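Long-range contacts in putative O-acetylhomoserine (Thiol)-lyase (Campylobacter jejuni, PDB 4OC9), which probably uses pyridoxal 5'-phosphate to replace the acetate of O-acetylhomoserine with a sulfur nucleophile: residues F89-N94 / W266-A272; K147-S153 / I176-N182; N168-K172 / H195-V199; A218-R222 / P256-V262. All blocks are in the same frame, centred on the assembly; numbering follows the deposited sequence.

Contact 1: F89-N94 / W266-A272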
loop_
_atom_site.group_PDB
_atom_site.type_symbol
_atom_site.label_atom_id
_atom_site.label_comp_id
_atom_site.label_asym_id
_atom_site.label_seq_id
_atom_site.Cartn_x
_atom_site.Cartn_y
_atom_site.Cartn_z
ATOM N N PHE D 89 24.777 7.281 6.638
ATOM C CA PHE D 89 25.108 8.656 6.239
ATOM C C PHE D 89 24.693 9.665 7.328
ATOM O O PHE D 89 25.513 10.448 7.804
ATOM C CB PHE D 89 24.535 8.925 4.858
ATOM C CG PHE D 89 24.549 10.349 4.468
ATOM C CD1 PHE D 89 25.721 11.054 4.418
ATOM C CD2 PHE D 89 23.376 10.953 4.008
ATOM C CE1 PHE D 89 25.729 12.384 4.012
ATOM C CE2 PHE D 89 23.363 12.255 3.583
ATOM C CZ PHE D 89 24.552 12.987 3.585
ATOM N N TYR D 90 23.424 9.637 7.707
ATOM C CA TYR D 90 22.885 10.511 8.753
ATOM C C TYR D 90 23.607 10.379 10.087
ATOM O O TYR D 90 23.820 11.375 10.763
ATOM C CB TYR D 90 21.380 10.247 8.903
ATOM C CG TYR D 90 20.511 11.008 7.924
ATOM C CD1 TYR D 90 20.946 11.270 6.629
ATOM C CD2 TYR D 90 19.189 11.297 8.232
ATOM C CE1 TYR D 90 20.155 11.952 5.734
ATOM C CE2 TYR D 90 18.373 11.953 7.329
ATOM C CZ TYR D 90 18.860 12.269 6.079
ATOM O OH TYR D 90 18.058 12.913 5.166
ATOM N N ALA D 91 24.003 9.169 10.454
ATOM C CA ALA D 91 24.703 8.956 11.728
ATOM C C ALA D 91 26.098 9.613 11.721
ATOM O O ALA D 91 26.487 10.277 12.685
ATOM C CB ALA D 91 24.813 7.498 12.054
ATOM N N LEU D 92 26.805 9.467 10.615
ATOM C CA LEU D 92 28.120 10.059 10.470
ATOM C C LEU D 92 28.089 11.604 10.398
ATOM O O LEU D 92 28.794 12.301 11.152
ATOM C CB LEU D 92 28.814 9.459 9.244
ATOM C CG LEU D 92 29.109 7.951 9.393
ATOM C CD1 LEU D 92 29.535 7.306 8.079
ATOM C CD2 LEU D 92 30.150 7.698 10.476
ATOM N N ILE D 93 27.265 12.149 9.504
ATOM C CA ILE D 93 27.180 13.618 9.365
ATOM C C ILE D 93 26.591 14.279 10.588
ATOM O O ILE D 93 26.793 15.467 10.766
ATOM C CB ILE D 93 26.418 14.090 8.113
ATOM C CG1 ILE D 93 24.951 13.634 8.183
ATOM C CG2 ILE D 93 27.135 13.601 6.858
ATOM C CD1 ILE D 93 24.117 14.014 6.979
ATOM N N ASN D 94 25.892 13.538 11.441
ATOM C CA ASN D 94 25.321 14.173 12.612
ATOM C C ASN D 94 26.433 14.385 13.626
ATOM O O ASN D 94 26.255 15.083 14.626
ATOM C CB ASN D 94 24.257 13.296 13.263
ATOM C CG ASN D 94 23.357 14.079 14.199
ATOM O OD1 ASN D 94 23.080 15.261 13.959
ATOM N ND2 ASN D 94 22.804 13.412 15.183
ATOM N N TRP D 266 18.855 16.955 9.550
ATOM C CA TRP D 266 19.068 16.021 8.447
ATOM C C TRP D 266 17.796 15.553 7.714
ATOM O O TRP D 266 17.789 15.480 6.481
ATOM C CB TRP D 266 19.942 14.893 8.895
ATOM C CG TRP D 266 21.191 15.414 9.600
ATOM C CD1 TRP D 266 21.533 15.208 10.902
ATOM C CD2 TRP D 266 22.155 16.331 9.083
ATOM N NE1 TRP D 266 22.692 15.844 11.189
ATOM C CE2 TRP D 266 23.093 16.557 10.097
ATOM C CE3 TRP D 266 22.349 16.943 7.837
ATOM C CZ2 TRP D 266 24.222 17.397 9.923
ATOM C CZ3 TRP D 266 23.469 17.767 7.660
ATOM C CH2 TRP D 266 24.393 17.977 8.700
ATOM N N LEU D 267 16.749 15.199 8.439
ATOM C CA LEU D 267 15.516 14.814 7.767
ATOM C C LEU D 267 14.882 16.060 7.159
ATOM O O LEU D 267 14.515 16.058 5.999
ATOM C CB LEU D 267 14.492 14.128 8.688
ATOM C CG LEU D 267 14.703 12.660 8.981
ATOM C CD1 LEU D 267 13.790 12.146 10.080
ATOM C CD2 LEU D 267 14.483 11.884 7.684
ATOM N N ARG D 268 14.802 17.120 7.944
ATOM C CA ARG D 268 14.185 18.328 7.455
ATOM C C ARG D 268 14.812 18.922 6.228
ATOM O O ARG D 268 14.112 19.327 5.315
ATOM C CB ARG D 268 14.145 19.385 8.545
ATOM C CG ARG D 268 13.360 20.611 8.130
ATOM C CD ARG D 268 13.142 21.563 9.293
ATOM N NE ARG D 268 12.149 22.604 8.956
ATOM C CZ ARG D 268 11.704 23.550 9.789
ATOM N NH1 ARG D 268 12.151 23.637 11.039
ATOM N NH2 ARG D 268 10.801 24.421 9.367
ATOM N N ASP D 269 16.134 18.954 6.182
ATOM C CA ASP D 269 16.819 19.562 5.031
ATOM C C ASP D 269 17.312 18.601 3.935
ATOM O O ASP D 269 17.403 18.998 2.791
ATOM C CB ASP D 269 17.992 20.426 5.545
ATOM C CG ASP D 269 17.553 21.512 6.564
ATOM O OD1 ASP D 269 16.341 21.760 6.739
ATOM O OD2 ASP D 269 18.451 22.119 7.204
ATOM N N LEU D 270 17.720 17.391 4.297
ATOM C CA LEU D 270 18.219 16.413 3.297
ATOM C C LEU D 270 17.103 15.492 2.813
ATOM O O LEU D 270 17.168 14.954 1.700
ATOM C CB LEU D 270 19.445 15.654 3.780
ATOM C CG LEU D 270 20.843 16.322 3.783
ATOM C CD1 LEU D 270 20.761 17.754 4.229
ATOM C CD2 LEU D 270 21.993 15.618 4.534
ATOM N N GLY D 271 16.095 15.303 3.661
ATOM C CA GLY D 271 14.917 14.528 3.303
ATOM C C GLY D 271 14.882 13.083 2.901
ATOM O O GLY D 271 14.134 12.733 1.982
ATOM N N ALA D 272 15.669 12.258 3.566
ATOM C CA ALA D 272 15.713 10.826 3.287
ATOM C C ALA D 272 14.667 10.174 4.196
ATOM O O ALA D 272 14.944 9.331 5.032
ATOM C CB ALA D 272 17.080 10.265 3.547
#

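Contact 2: K147-S153 / I176-N182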
loop_
_atom_site.group_PDB
_atom_site.type_symbol
_atom_site.label_atom_id
_atom_site.label_comp_id
_atom_site.label_asym_id
_atom_site.label_seq_id
_atom_site.Cartn_x
_atom_site.Cartn_y
_atom_site.Cartn_z
ATOM N N LYS D 147 35.519 12.173 14.887
ATOM C CA LYS D 147 34.172 12.291 15.489
ATOM C C LYS D 147 33.341 11.005 15.645
ATOM O O LYS D 147 32.308 11.011 16.317
ATOM C CB LYS D 147 33.365 13.259 14.646
ATOM C CG LYS D 147 34.071 14.567 14.409
ATOM C CD LYS D 147 34.503 15.234 15.698
ATOM C CE LYS D 147 35.034 16.622 15.400
ATOM N NZ LYS D 147 35.582 17.201 16.641
ATOM N N ALA D 148 33.770 9.919 15.003
ATOM C CA ALA D 148 33.032 8.665 15.105
ATOM C C ALA D 148 33.898 7.448 14.798
ATOM O O ALA D 148 34.885 7.526 14.052
ATOM C CB ALA D 148 31.825 8.685 14.182
ATOM N N ILE D 149 33.523 6.344 15.432
ATOM C CA ILE D 149 34.181 5.037 15.289
ATOM C C ILE D 149 33.062 4.111 14.784
ATOM O O ILE D 149 32.113 3.818 15.525
ATOM C CB ILE D 149 34.780 4.558 16.596
ATOM C CG1 ILE D 149 35.917 5.519 17.011
ATOM C CG2 ILE D 149 35.314 3.161 16.402
ATOM C CD1 ILE D 149 36.548 5.237 18.359
ATOM N N PHE D 150 33.175 3.710 13.511
ATOM C CA PHE D 150 32.175 2.897 12.860
ATOM C C PHE D 150 32.585 1.486 12.566
ATOM O O PHE D 150 33.670 1.252 12.045
ATOM C CB PHE D 150 31.805 3.550 11.533
ATOM C CG PHE D 150 30.639 2.896 10.842
ATOM C CD1 PHE D 150 30.827 1.815 10.000
ATOM C CD2 PHE D 150 29.353 3.379 11.031
ATOM C CE1 PHE D 150 29.755 1.207 9.388
ATOM C CE2 PHE D 150 28.276 2.768 10.412
ATOM C CZ PHE D 150 28.481 1.678 9.596
ATOM N N PHE D 151 31.693 0.553 12.894
ATOM C CA PHE D 151 31.953 -0.859 12.663
ATOM C C PHE D 151 30.656 -1.658 12.662
ATOM O O PHE D 151 29.592 -1.149 13.044
ATOM C CB PHE D 151 32.833 -1.426 13.765
ATOM C CG PHE D 151 32.167 -1.461 15.102
ATOM C CD1 PHE D 151 32.141 -0.346 15.900
ATOM C CD2 PHE D 151 31.619 -2.619 15.581
ATOM C CE1 PHE D 151 31.562 -0.388 17.155
ATOM C CE2 PHE D 151 31.027 -2.672 16.837
ATOM C CZ PHE D 151 30.991 -1.547 17.624
ATOM N N GLU D 152 30.756 -2.903 12.228
ATOM C CA GLU D 152 29.613 -3.803 12.188
ATOM C C GLU D 152 29.797 -4.863 13.283
ATOM O O GLU D 152 30.932 -5.268 13.600
ATOM C CB GLU D 152 29.451 -4.438 10.819
ATOM C CG GLU D 152 29.035 -3.454 9.746
ATOM C CD GLU D 152 28.920 -4.034 8.338
ATOM O OE1 GLU D 152 29.062 -5.260 8.181
ATOM O OE2 GLU D 152 28.739 -3.238 7.386
ATOM N N SER D 153 28.695 -5.263 13.893
ATOM C CA SER D 153 28.728 -6.256 14.945
ATOM C C SER D 153 29.096 -7.630 14.369
ATOM O O SER D 153 29.870 -8.376 14.956
ATOM C CB SER D 153 27.378 -6.318 15.676
ATOM O OG SER D 153 26.293 -6.691 14.829
ATOM N N ILE D 176 34.695 9.659 22.291
ATOM C CA ILE D 176 34.223 9.586 20.919
ATOM C C ILE D 176 32.973 8.696 20.826
ATOM O O ILE D 176 32.878 7.649 21.481
ATOM C CB ILE D 176 35.297 9.018 19.977
ATOM C CG1 ILE D 176 36.522 9.911 19.983
ATOM C CG2 ILE D 176 34.753 8.920 18.559
ATOM C CD1 ILE D 176 37.678 9.382 19.152
ATOM N N VAL D 177 32.023 9.129 20.003
ATOM C CA VAL D 177 30.776 8.390 19.794
ATOM C C VAL D 177 31.033 7.174 18.939
ATOM O O VAL D 177 31.694 7.281 17.886
ATOM C CB VAL D 177 29.736 9.238 19.053
ATOM C CG1 VAL D 177 28.539 8.388 18.659
ATOM C CG2 VAL D 177 29.312 10.442 19.888
ATOM N N SER D 178 30.596 6.010 19.426
ATOM C CA SER D 178 30.768 4.760 18.693
ATOM C C SER D 178 29.460 4.407 17.993
ATOM O O SER D 178 28.379 4.479 18.597
ATOM C CB SER D 178 31.135 3.611 19.622
ATOM O OG SER D 178 30.095 3.352 20.562
ATOM N N ILE D 179 29.579 4.026 16.722
ATOM C CA ILE D 179 28.442 3.631 15.881
ATOM C C ILE D 179 28.540 2.169 15.456
ATOM O O ILE D 179 29.516 1.775 14.800
ATOM C CB ILE D 179 28.388 4.410 14.554
ATOM C CG1 ILE D 179 28.258 5.902 14.803
ATOM C CG2 ILE D 179 27.191 3.928 13.744
ATOM C CD1 ILE D 179 28.384 6.746 13.544
ATOM N N CYS D 180 27.548 1.359 15.830
ATOM C CA CYS D 180 27.523 -0.043 15.470
ATOM C C CYS D 180 26.370 -0.382 14.527
ATOM O O CYS D 180 25.234 -0.171 14.866
ATOM C CB CYS D 180 27.384 -0.922 16.722
ATOM S SG CYS D 180 27.294 -2.711 16.389
ATOM N N ASP D 181 26.694 -0.970 13.384
ATOM C CA ASP D 181 25.730 -1.412 12.403
ATOM C C ASP D 181 25.415 -2.847 12.835
ATOM O O ASP D 181 26.216 -3.772 12.649
ATOM C CB ASP D 181 26.326 -1.317 11.011
ATOM C CG ASP D 181 25.376 -1.761 9.917
ATOM O OD1 ASP D 181 24.578 -2.712 10.135
ATOM O OD2 ASP D 181 25.462 -1.182 8.815
ATOM N N ASN D 182 24.230 -3.037 13.414
ATOM C CA ASN D 182 23.817 -4.364 13.941
ATOM C C ASN D 182 22.812 -5.062 13.027
ATOM O O ASN D 182 22.046 -5.927 13.469
ATOM C CB ASN D 182 23.178 -4.121 15.320
ATOM C CG ASN D 182 23.106 -5.358 16.173
ATOM O OD1 ASN D 182 24.006 -6.161 16.145
ATOM N ND2 ASN D 182 22.070 -5.475 17.001
HETATM O O HOH W 1 27.473 -0.926 7.105
#

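Contact 3: N168-K172 / H195-V199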
loop_
_atom_site.group_PDB
_atom_site.type_symbol
_atom_site.label_atom_id
_atom_site.label_comp_id
_atom_site.label_asym_id
_atom_site.label_seq_id
_atom_site.Cartn_x
_atom_site.Cartn_y
_atom_site.Cartn_z
ATOM N N ASN D 168 34.742 -0.153 22.710
ATOM C CA ASN D 168 34.115 0.727 23.663
ATOM C C ASN D 168 35.138 1.392 24.578
ATOM O O ASN D 168 35.067 2.595 24.820
ATOM C CB ASN D 168 33.191 -0.046 24.567
ATOM C CG ASN D 168 32.426 0.855 25.492
ATOM O OD1 ASN D 168 31.866 1.869 25.059
ATOM N ND2 ASN D 168 32.354 0.486 26.773
ATOM N N GLN D 169 36.067 0.605 25.109
ATOM C CA GLN D 169 37.116 1.154 25.984
ATOM C C GLN D 169 37.820 2.315 25.341
ATOM O O GLN D 169 37.933 3.384 25.918
ATOM C CB GLN D 169 38.181 0.119 26.344
ATOM C CG GLN D 169 37.835 -0.974 27.344
ATOM C CD GLN D 169 38.903 -2.067 27.365
ATOM O OE1 GLN D 169 39.814 -2.079 26.537
ATOM N NE2 GLN D 169 38.761 -3.012 28.289
ATOM N N ILE D 170 38.317 2.075 24.145
ATOM C CA ILE D 170 39.022 3.074 23.383
ATOM C C ILE D 170 38.154 4.283 23.102
ATOM O O ILE D 170 38.610 5.429 23.235
ATOM C CB ILE D 170 39.511 2.486 22.041
ATOM C CG1 ILE D 170 40.557 1.365 22.311
ATOM C CG2 ILE D 170 40.131 3.575 21.184
ATOM C CD1 ILE D 170 41.067 0.644 21.080
ATOM N N ALA D 171 36.915 4.031 22.703
ATOM C CA ALA D 171 35.982 5.100 22.388
ATOM C C ALA D 171 35.648 5.932 23.612
ATOM O O ALA D 171 35.655 7.153 23.538
ATOM C CB ALA D 171 34.716 4.529 21.793
ATOM N N LYS D 172 35.373 5.281 24.731
ATOM C CA LYS D 172 35.045 6.008 25.950
ATOM C C LYS D 172 36.218 6.831 26.474
ATOM O O LYS D 172 36.034 7.935 26.993
ATOM C CB LYS D 172 34.374 5.123 27.042
ATOM C CG LYS D 172 32.957 4.714 26.614
ATOM C CD LYS D 172 32.121 4.116 27.748
ATOM C CE LYS D 172 30.746 3.624 27.327
ATOM N NZ LYS D 172 29.861 4.494 26.505
ATOM N N HIS D 195 26.989 -3.394 25.576
ATOM C CA HIS D 195 28.413 -3.296 25.656
ATOM C C HIS D 195 29.043 -1.956 25.452
ATOM O O HIS D 195 30.199 -1.853 25.036
ATOM C CB HIS D 195 29.011 -4.330 24.736
ATOM C CG HIS D 195 28.439 -5.684 24.986
ATOM N ND1 HIS D 195 28.779 -6.432 26.080
ATOM C CD2 HIS D 195 27.530 -6.401 24.299
ATOM C CE1 HIS D 195 28.105 -7.565 26.051
ATOM N NE2 HIS D 195 27.355 -7.577 24.971
ATOM N N GLY D 196 28.282 -0.912 25.765
ATOM C CA GLY D 196 28.783 0.456 25.653
ATOM C C GLY D 196 28.632 1.218 24.344
ATOM O O GLY D 196 29.109 2.350 24.236
ATOM N N VAL D 197 27.981 0.622 23.350
ATOM C CA VAL D 197 27.800 1.333 22.085
ATOM C C VAL D 197 26.879 2.538 22.323
ATOM O O VAL D 197 25.960 2.477 23.122
ATOM C CB VAL D 197 27.278 0.415 20.966
ATOM C CG1 VAL D 197 26.793 1.207 19.760
ATOM C CG2 VAL D 197 28.350 -0.579 20.573
ATOM N N ASP D 198 27.183 3.625 21.633
ATOM C CA ASP D 198 26.431 4.854 21.727
ATOM C C ASP D 198 25.278 4.928 20.745
ATOM O O ASP D 198 24.141 5.279 21.109
ATOM C CB ASP D 198 27.405 6.017 21.460
ATOM C CG ASP D 198 28.531 6.100 22.511
ATOM O OD1 ASP D 198 28.217 6.059 23.734
ATOM O OD2 ASP D 198 29.715 6.296 22.115
ATOM N N VAL D 199 25.580 4.614 19.492
ATOM C CA VAL D 199 24.614 4.652 18.418
ATOM C C VAL D 199 24.600 3.384 17.579
ATOM O O VAL D 199 25.619 2.886 17.168
ATOM C CB VAL D 199 24.899 5.840 17.462
ATOM C CG1 VAL D 199 23.969 5.835 16.252
ATOM C CG2 VAL D 199 24.762 7.151 18.208
#

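Contact 4: A218-R222 / P256-V262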
loop_
_atom_site.group_PDB
_atom_site.type_symbol
_atom_site.label_atom_id
_atom_site.label_comp_id
_atom_site.label_asym_id
_atom_site.label_seq_id
_atom_site.Cartn_x
_atom_site.Cartn_y
_atom_site.Cartn_z
ATOM N N ALA D 218 17.346 2.676 10.081
ATOM C CA ALA D 218 17.068 3.299 11.364
ATOM C C ALA D 218 18.321 3.686 12.127
ATOM O O ALA D 218 19.344 2.998 12.047
ATOM C CB ALA D 218 16.246 2.374 12.222
ATOM N N LEU D 219 18.218 4.783 12.879
ATOM C CA LEU D 219 19.324 5.234 13.733
ATOM C C LEU D 219 18.739 5.174 15.128
ATOM O O LEU D 219 17.712 5.799 15.405
ATOM C CB LEU D 219 19.819 6.664 13.497
ATOM C CG LEU D 219 20.345 7.082 12.134
ATOM C CD1 LEU D 219 19.133 7.301 11.225
ATOM C CD2 LEU D 219 21.129 8.381 12.239
ATOM N N ILE D 220 19.416 4.462 16.004
ATOM C CA ILE D 220 18.967 4.309 17.372
ATOM C C ILE D 220 20.025 4.804 18.347
ATOM O O ILE D 220 21.220 4.493 18.201
ATOM C CB ILE D 220 18.692 2.837 17.647
ATOM C CG1 ILE D 220 17.725 2.296 16.595
ATOM C CG2 ILE D 220 18.139 2.660 19.048
ATOM C CD1 ILE D 220 17.464 0.819 16.726
ATOM N N GLU D 221 19.608 5.567 19.356
ATOM C CA GLU D 221 20.589 6.073 20.318
ATOM C C GLU D 221 20.367 5.455 21.693
ATOM O O GLU D 221 19.227 5.144 22.105
ATOM C CB GLU D 221 20.562 7.598 20.437
ATOM C CG GLU D 221 19.421 8.221 21.244
ATOM C CD GLU D 221 19.521 9.755 21.285
ATOM O OE1 GLU D 221 19.869 10.290 22.362
ATOM O OE2 GLU D 221 19.377 10.420 20.233
ATOM N N ARG D 222 21.465 5.258 22.409
ATOM C CA ARG D 222 21.377 4.669 23.744
ATOM C C ARG D 222 20.842 5.638 24.752
ATOM O O ARG D 222 20.713 6.850 24.503
ATOM C CB ARG D 222 22.754 4.292 24.279
ATOM C CG ARG D 222 23.727 5.459 24.535
ATOM C CD ARG D 222 24.998 4.977 25.257
ATOM N NE ARG D 222 26.060 5.991 25.444
ATOM C CZ ARG D 222 26.192 6.799 26.494
ATOM N NH1 ARG D 222 25.305 6.808 27.494
ATOM N NH2 ARG D 222 27.210 7.640 26.534
ATOM N N PRO D 256 16.617 13.620 23.739
ATOM C CA PRO D 256 17.745 12.947 23.092
ATOM C C PRO D 256 18.180 13.866 21.965
ATOM O O PRO D 256 17.615 13.829 20.870
ATOM C CB PRO D 256 17.133 11.638 22.578
ATOM C CG PRO D 256 15.670 11.907 22.489
ATOM C CD PRO D 256 15.360 12.873 23.591
ATOM N N ILE D 257 19.199 14.672 22.230
ATOM C CA ILE D 257 19.669 15.647 21.244
ATOM C C ILE D 257 20.245 15.086 19.952
ATOM O O ILE D 257 20.189 15.741 18.924
ATOM C CB ILE D 257 20.620 16.694 21.870
ATOM C CG1 ILE D 257 21.971 16.092 22.238
ATOM C CG2 ILE D 257 19.944 17.345 23.076
ATOM C CD1 ILE D 257 22.934 17.119 22.805
ATOM N N PHE D 258 20.783 13.868 20.003
ATOM C CA PHE D 258 21.347 13.251 18.794
ATOM C C PHE D 258 20.190 13.024 17.807
ATOM O O PHE D 258 20.263 13.422 16.638
ATOM C CB PHE D 258 22.053 11.939 19.113
ATOM C CG PHE D 258 22.573 11.217 17.900
ATOM C CD1 PHE D 258 21.731 10.352 17.165
ATOM C CD2 PHE D 258 23.888 11.328 17.520
ATOM C CE1 PHE D 258 22.212 9.648 16.069
ATOM C CE2 PHE D 258 24.376 10.632 16.410
ATOM C CZ PHE D 258 23.532 9.791 15.688
ATOM N N SER D 259 19.119 12.414 18.311
ATOM C CA SER D 259 17.939 12.130 17.495
ATOM C C SER D 259 17.252 13.440 17.061
ATOM O O SER D 259 16.780 13.557 15.925
ATOM C CB SER D 259 16.966 11.214 18.241
ATOM O OG SER D 259 17.566 9.949 18.486
ATOM N N ILE D 260 17.197 14.410 17.968
ATOM C CA ILE D 260 16.579 15.692 17.647
ATOM C C ILE D 260 17.276 16.336 16.478
ATOM O O ILE D 260 16.620 16.839 15.571
ATOM C CB ILE D 260 16.591 16.669 18.841
ATOM C CG1 ILE D 260 15.641 16.194 19.948
ATOM C CG2 ILE D 260 16.167 18.059 18.419
ATOM C CD1 ILE D 260 14.170 16.027 19.556
ATOM N N ARG D 261 18.603 16.302 16.464
ATOM C CA ARG D 261 19.293 16.931 15.363
ATOM C C ARG D 261 18.992 16.180 14.065
ATOM O O ARG D 261 18.799 16.779 13.032
ATOM C CB ARG D 261 20.803 17.143 15.638
ATOM C CG ARG D 261 21.369 18.132 14.623
ATOM C CD ARG D 261 22.708 18.824 14.952
ATOM N NE ARG D 261 23.896 18.140 14.534
ATOM C CZ ARG D 261 24.685 18.484 13.515
ATOM N NH1 ARG D 261 24.540 19.591 12.786
ATOM N NH2 ARG D 261 25.726 17.716 13.284
ATOM N N VAL D 262 18.934 14.856 14.130
ATOM C CA VAL D 262 18.638 14.068 12.935
ATOM C C VAL D 262 17.307 14.546 12.323
ATOM O O VAL D 262 17.159 14.631 11.101
ATOM C CB VAL D 262 18.515 12.560 13.242
ATOM C CG1 VAL D 262 18.057 11.803 12.005
ATOM C CG2 VAL D 262 19.820 11.987 13.760
HETATM O O HOH W 2 18.733 8.304 16.360
HETATM O O HOH W 3 21.338 12.328 22.604
#

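Contact 1: F89-N94 / W266-A272
Y90 of helix 84-93 packs against W266 of helix 257-270 at a buried helix crossing, the short axes passing 11.8 Å apart at 108°. Large side chains bridge that distance. The edge of the W266 indole is turned toward the face of Y90, with the Y90 ring and the five-membered ring of W266 5.8 Å apart between centroids and their planes at 51°, an inclined edge-to-face pair. Over the same phenol, W266 CB makes a CH-pi contact 3.8 Å from the Y90 ring centroid. The hydroxyl continues to the helix terminus: G271 has left the helix with positive phi, and A272 N donates to Y90 OH at 2.9 Å.

I93 works on the indole instead. Its CG1 lies between backbone N and carbonyl carbon (chi1 63°), which brings I93 CD1 over the six-membered ring of W266, 3.8 Å from the centroid, and to 3.6 Å from L270 CD2, where the two side chains meet tip to tip. W266 NE1 donates to N94 OD1 at 2.9 Å, within the indole plane, while the amide stands almost perpendicular to the ring; N94 ND2 is held by F258 O. T119 of the second subunit also touches W266 and bonds D269. Such helices packed beside a seven-stranded mixed sheet are characteristic of the large domain of fold-type I pyridoxal-phosphate enzymes.

Contact 2: K147-S153 / I176-N182
Neighbouring parallel strands 147-152 and 177-181 pair here inside the seven-stranded sheet, I149 lying level with S178 and E152 with D181, and their short axes diverge by only 19°. Main-chain bonds run both ways. I179 N donates to I149 O at 2.8 Å, almost straight at 175°, and D181 N to F151 O at 2.9 Å; the carbonyls of V177, I179 and D181 receive I149 N, F151 N and S153 N in return.

On the face carrying I149, F151 and C180, a chi1 of 67° turns the F151 ring back over C180. C180 CA lies over one face of the ring, and C180 SG stands 4.5 Å from the F151 ring centroid in an oblique sulfur-aromatic contact. Helix 164-174 covers this face through I164, I167 and A171, completing a beta-alpha-beta crossover between the two strands. On the reverse face F150 CD2 touches I179 CG2 at 3.5 Å, beneath helix 84-93.

Farther along that face E152 and D181 run side by side, E152 OE2 and D181 OD2 being 4.1 Å apart. One water lies within bonding distance of both oxygens, though other acceptors compete for its hydrogens. Y109 N bonds E152 OE2 and T183 OG1 bonds D181 OD1, while D181 OD2 lies near the pyridine N1 of the pyridoxal-lysine at 206, consistent with the aspartate that faces the pyridine nitrogen in fold-type I enzymes. Beyond the strand ends S153 OG donates to N182 OD1 at 2.7 Å, in the amide plane and on a lone pair.

Contact 3: N168-K172 / H195-V199
K172, on helix 164-174, reaches to G196 and D198 of the loop that leads into strand 199-203. From CB the chain sets out with CG anti to the carbonyl carbon (chi1 -70°) and stays extended through CG and CD, a spacer that carries the tip to the loop. CE is the first atom to arrive: K172 CE comes within 3.7 Å of G196 O. A bend at the last torsion (chi4 -49°) then sets the ammonium group between two acceptors. K172 NZ donates to G196 O at 3.2 Å, with NZ tilted a little from the carbonyl plane, and forms a salt bridge, long at 3.6 Å, with D198 OD1.

One turn earlier on the helix, N168 leans on the preceding peptide, N168 CB standing 3.5 Å from H195 O. The CA atoms of N168 and G196 are 5.7 Å apart, the nearest CA pair of the two segments. G196 has positive phi (89°), a backbone shape that by itself calls for glycine, because a side chain would be jammed against the carbonyl O of H195.

D198 is bound more firmly elsewhere: its OD2 takes S178 N and its OD1 forms a salt bridge with R222 NE. K172 therefore adds a second, weaker cation to a carboxylate already held by arginine and main chain. Gathered round one anion, the two positive groups would probably favour the ionised form of D198, with lysine as the outlying, solvent-reached partner.

Contact 4: A218-R222 / P256-V262
The F258 ring and the E221 carboxylate are the flat groups between strand 217-221 and the start of helix 257-270. E221 OE2 lies at the edge of the F258 ring, near its plane, as does a water in plane at the rim; L219 CD2 comes in obliquely, 4.2 Å from F258 CE1. The E221 chain is directed here by its first torsion (chi1 77°) and is extended beyond CG.

Two donors of one residue grip a single carboxylate oxygen. S259 OG donates to E221 OE2 at 2.6 Å, from the anti side and 29° out of the carboxylate plane, whereas S259 N meets E221 OE2 at 2.8 Å nearly along the C-O axis. The other oxygen, E221 OE1, lies 3.1 Å from P256 CB and accepts a hydrogen bond from a different water, which in turn accepts from F258 N. P256 holds the N-cap position; the carboxylate takes S259 N directly and F258 N through that water, and the helix end would probably stabilise its negative charge. I257 N finds its own acceptor in N226 OD1. The water at the rim of F258 donates to S259 OG at 2.9 Å and, weakly, to L219 O.

Farther along the helix, L219 CD2 and V262 CG2 meet tip to tip at 4.1 Å. Strand and helix run roughly antiparallel (153°), their short axes 8.8 Å apart at closest approach. Strand 77-81 bonds to the main chain of L219 and E221 and touches S259 and V262, while helix 84-93 covers L219 with A87, Y90 and A91.

From the N terminus, residues 89-94 open the longest loop, which contact 1 closes only at 266-272, so the other three contacts all fall within it. Contact 2 opens at 147 and closes at 176-182; contact 3 starts inside that span, at 168, and ends beyond it, so the two cross. C180 N on V199 O joins them directly. Contact 4 follows in series, connected to contact 3 through R222. It shares helix 257-270 with contact 1. L92 and A91 packing on I179 connects contact 1 with contact 2. Contacts 2 and 4 engage the seven-stranded sheet, contact 3 joins a covering helix to the loop before strand 199-203, and contact 1 pairs two helices.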